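Local coordinates for sialidase B (Streptococcus pneumoniae serotype 4, PDB 4XJW), which cleaves terminal alpha-linked sialic acid from oligosaccharides, glycoproteins and glycolipids, as a glycosyl hydrolase family 33 sialidase, at residues S378-V386 against R396-M404. The protein carries 1 engineered substitution. Numbering follows the deposited sequence.
Sequences SLTVEQYSV and RHNGKQVPM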
loop_
_atom_site.group_PDB
_atom_site.type_symbol
_atom_site.label_atom_id
_atom_site.label_comp_id
_atom_site.label_asym_id
_atom_site.label_seq_id
_atom_site.Cartn_x
_atom_site.Cartn_y
_atom_site.Cartn_z
ATOM N N SER A 378 -29.123 -10.685 -19.705
ATOM C CA SER A 378 -28.344 -9.793 -18.842
ATOM C C SER A 378 -28.931 -8.395 -18.692
ATOM O O SER A 378 -29.111 -7.679 -19.676
ATOM C CB SER A 378 -26.911 -9.675 -19.369
ATOM O OG SER A 378 -26.206 -10.894 -19.225
ATOM N N LEU A 379 -29.203 -7.998 -17.454
ATOM C CA LEU A 379 -29.557 -6.613 -17.180
ATOM C C LEU A 379 -28.277 -5.796 -17.060
ATOM O O LEU A 379 -27.212 -6.339 -16.748
ATOM C CB LEU A 379 -30.387 -6.491 -15.906
ATOM C CG LEU A 379 -31.751 -7.163 -15.923
ATOM C CD1 LEU A 379 -32.587 -6.694 -14.742
ATOM C CD2 LEU A 379 -32.459 -6.895 -17.242
ATOM N N THR A 380 -28.382 -4.495 -17.315
ATOM C CA THR A 380 -27.236 -3.597 -17.212
ATOM C C THR A 380 -27.520 -2.411 -16.293
ATOM O O THR A 380 -28.677 -2.096 -16.007
ATOM C CB THR A 380 -26.811 -3.049 -18.599
ATOM O OG1 THR A 380 -27.874 -2.269 -19.163
ATOM C CG2 THR A 380 -26.454 -4.179 -19.549
ATOM N N VAL A 381 -26.448 -1.774 -15.826
ATOM C CA VAL A 381 -26.524 -0.451 -15.213
ATOM C C VAL A 381 -25.579 0.482 -15.966
ATOM O O VAL A 381 -24.762 0.018 -16.775
ATOM C CB VAL A 381 -26.116 -0.491 -13.732
ATOM C CG1 VAL A 381 -27.017 -1.448 -12.962
ATOM C CG2 VAL A 381 -24.659 -0.904 -13.593
ATOM N N GLU A 382 -25.691 1.781 -15.705
ATOM C CA GLU A 382 -24.766 2.755 -16.284
ATOM C C GLU A 382 -23.604 2.977 -15.323
ATOM O O GLU A 382 -23.802 3.159 -14.122
ATOM C CB GLU A 382 -25.469 4.078 -16.583
ATOM C CG GLU A 382 -24.609 5.066 -17.368
ATOM C CD GLU A 382 -25.362 6.340 -17.718
ATOM O OE1 GLU A 382 -26.571 6.413 -17.415
ATOM O OE2 GLU A 382 -24.736 7.263 -18.277
ATOM N N GLN A 383 -22.389 2.930 -15.866
ATOM C CA GLN A 383 -21.168 3.091 -15.078
ATOM C C GLN A 383 -20.980 4.538 -14.595
ATOM O O GLN A 383 -21.492 5.481 -15.207
ATOM C CB GLN A 383 -19.972 2.638 -15.920
ATOM C CG GLN A 383 -18.649 2.491 -15.155
ATOM C CD GLN A 383 -17.490 2.116 -16.064
ATOM O OE1 GLN A 383 -17.046 2.920 -16.884
ATOM N NE2 GLN A 383 -16.996 0.891 -15.923
ATOM N N TYR A 384 -20.260 4.704 -13.484
ATOM C CA TYR A 384 -19.905 6.023 -12.969
ATOM C C TYR A 384 -18.435 6.337 -13.210
ATOM O O TYR A 384 -17.601 5.432 -13.276
ATOM C CB TYR A 384 -20.135 6.096 -11.463
ATOM C CG TYR A 384 -21.579 6.033 -11.018
ATOM C CD1 TYR A 384 -22.205 4.811 -10.803
ATOM C CD2 TYR A 384 -22.302 7.197 -10.773
ATOM C CE1 TYR A 384 -23.522 4.748 -10.373
ATOM C CE2 TYR A 384 -23.614 7.140 -10.345
ATOM C CZ TYR A 384 -24.219 5.918 -10.145
ATOM O OH TYR A 384 -25.529 5.859 -9.717
ATOM N N SER A 385 -18.134 7.627 -13.309
ATOM C CA SER A 385 -16.765 8.128 -13.312
ATOM C C SER A 385 -16.682 9.214 -12.246
ATOM O O SER A 385 -17.706 9.754 -11.833
ATOM C CB SER A 385 -16.410 8.717 -14.671
ATOM O OG SER A 385 -16.164 7.709 -15.637
ATOM N N VAL A 386 -15.474 9.544 -11.802
ATOM C CA VAL A 386 -15.298 10.598 -10.806
ATOM C C VAL A 386 -14.438 11.747 -11.326
ATOM O O VAL A 386 -13.578 11.552 -12.173
ATOM C CB VAL A 386 -14.718 10.055 -9.483
ATOM C CG1 VAL A 386 -15.559 8.918 -8.969
ATOM C CG2 VAL A 386 -13.270 9.626 -9.656
ATOM N N ARG A 396 -20.476 10.635 -11.213
ATOM C CA ARG A 396 -21.565 10.711 -12.176
ATOM C C ARG A 396 -21.520 9.693 -13.302
ATOM O O ARG A 396 -20.459 9.227 -13.727
ATOM C CB ARG A 396 -21.643 12.110 -12.769
ATOM C CG ARG A 396 -20.369 12.548 -13.417
ATOM C CD ARG A 396 -20.544 13.872 -14.140
ATOM N NE ARG A 396 -19.349 14.210 -14.906
ATOM C CZ ARG A 396 -19.047 15.432 -15.324
ATOM N NH1 ARG A 396 -19.854 16.449 -15.050
ATOM N NH2 ARG A 396 -17.935 15.636 -16.016
ATOM N N HIS A 397 -22.711 9.358 -13.777
ATOM C CA HIS A 397 -22.868 8.432 -14.879
ATOM C C HIS A 397 -22.097 8.877 -16.124
ATOM O O HIS A 397 -22.048 10.068 -16.453
ATOM C CB HIS A 397 -24.359 8.261 -15.177
ATOM C CG HIS A 397 -25.071 7.382 -14.198
ATOM N ND1 HIS A 397 -26.268 7.733 -13.615
ATOM C CD2 HIS A 397 -24.757 6.157 -13.707
ATOM C CE1 HIS A 397 -26.659 6.766 -12.801
ATOM N NE2 HIS A 397 -25.761 5.797 -12.842
ATOM N N ASN A 398 -21.478 7.917 -16.806
ATOM C CA ASN A 398 -20.576 8.248 -17.907
ATOM C C ASN A 398 -21.004 7.739 -19.287
ATOM O O ASN A 398 -20.216 7.760 -20.228
ATOM C CB ASN A 398 -19.155 7.769 -17.587
ATOM C CG ASN A 398 -19.057 6.258 -17.472
ATOM O OD1 ASN A 398 -19.881 5.519 -18.018
ATOM N ND2 ASN A 398 -18.036 5.787 -16.769
ATOM N N GLY A 399 -22.229 7.239 -19.392
ATOM C CA GLY A 399 -22.752 6.805 -20.678
ATOM C C GLY A 399 -22.416 5.381 -21.081
ATOM O O GLY A 399 -22.929 4.884 -22.085
ATOM N N LYS A 400 -21.556 4.718 -20.314
ATOM C CA LYS A 400 -21.191 3.331 -20.607
ATOM C C LYS A 400 -22.055 2.364 -19.805
ATOM O O LYS A 400 -22.352 2.624 -18.643
ATOM C CB LYS A 400 -19.704 3.097 -20.314
ATOM C CG LYS A 400 -19.241 1.647 -20.430
ATOM C CD LYS A 400 -17.734 1.524 -20.224
ATOM C CE LYS A 400 -17.334 0.089 -19.877
ATOM N NZ LYS A 400 -15.879 -0.163 -20.087
ATOM N N GLN A 401 -22.469 1.260 -20.424
ATOM C CA GLN A 401 -23.250 0.240 -19.722
ATOM C C GLN A 401 -22.382 -0.954 -19.334
ATOM O O GLN A 401 -21.542 -1.397 -20.115
ATOM C CB GLN A 401 -24.443 -0.225 -20.571
ATOM C CG GLN A 401 -25.544 0.828 -20.731
ATOM C CD GLN A 401 -26.740 0.314 -21.519
ATOM O OE1 GLN A 401 -27.390 -0.655 -21.127
ATOM N NE2 GLN A 401 -27.030 0.959 -22.643
ATOM N N VAL A 402 -22.599 -1.470 -18.124
ATOM C CA VAL A 402 -21.933 -2.675 -17.639
ATOM C C VAL A 402 -22.979 -3.609 -17.040
ATOM O O VAL A 402 -24.075 -3.160 -16.697
ATOM C CB VAL A 402 -20.877 -2.347 -16.552
ATOM C CG1 VAL A 402 -19.854 -1.382 -17.080
ATOM C CG2 VAL A 402 -21.540 -1.787 -15.307
ATOM N N PRO A 403 -22.652 -4.910 -16.912
ATOM C CA PRO A 403 -23.615 -5.848 -16.326
ATOM C C PRO A 403 -24.038 -5.461 -14.921
ATOM O O PRO A 403 -23.202 -5.027 -14.125
ATOM C CB PRO A 403 -22.831 -7.162 -16.273
ATOM C CG PRO A 403 -21.874 -7.054 -17.392
ATOM C CD PRO A 403 -21.477 -5.613 -17.461
ATOM N N MET A 404 -25.322 -5.636 -14.624
ATOM C CA MET A 404 -25.873 -5.294 -13.317
ATOM C C MET A 404 -25.406 -6.312 -12.295
ATOM O O MET A 404 -25.636 -7.507 -12.458
ATOM C CB MET A 404 -27.404 -5.275 -13.375
ATOM C CG MET A 404 -28.096 -5.030 -12.034
ATOM S SD MET A 404 -29.885 -5.122 -12.221
ATOM C CE MET A 404 -30.172 -3.656 -13.216
HETATM O O HOH W 1 -14.840 1.797 -18.210
HETATM O O HOH W 2 -15.557 -1.840 -17.148
#
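Strand 380-386 pairs antiparallel with 396-398 and 400-403, with a two-residue register shift between Glu382-Gln401 and Tyr384-His397 where the partner chain turns a corner at Gly399. Glu382, extended with CG anti to its backbone N (chi1 -172°), brings OE2 to the corner, where its anti lone pair accepts from Gly399 N at 2.7 Å. Its carboxylate also lies over one face of the His397 ring, whose opposite face carries Tyr384 in an offset stack, centroids 4.1 Å apart and planes at 29°. Tyr384 OH and His397 NE2 hydrogen-bond OD1 and OD2 of Asp410 respectively. Next along the partner strand, Asn398 ND2 spends both N-H groups in its amide plane, on Ser385 OG at 2.9 Å and Gln383 OE1 at 3.0 Å, while OD1 accepts from Lys400 N, an Asx turn. Gln383 NE2 reaches on to Asn261 O, and Ser385 OG bonds Glu264. Val381 CG2 meets Val402 CG2 at 3.7 Å and Met404 CE packs on Leu379 CB, an apolar patch; Thr380 OG1 donates to Gln401 OE1 at 2.6 Å. The beta hairpin 377-387/394-398, continued past the beta bulge by 400-403, belongs to an antiparallel sheet inserted between propeller strands 301-308 and 420-426, away from the catalytic residues.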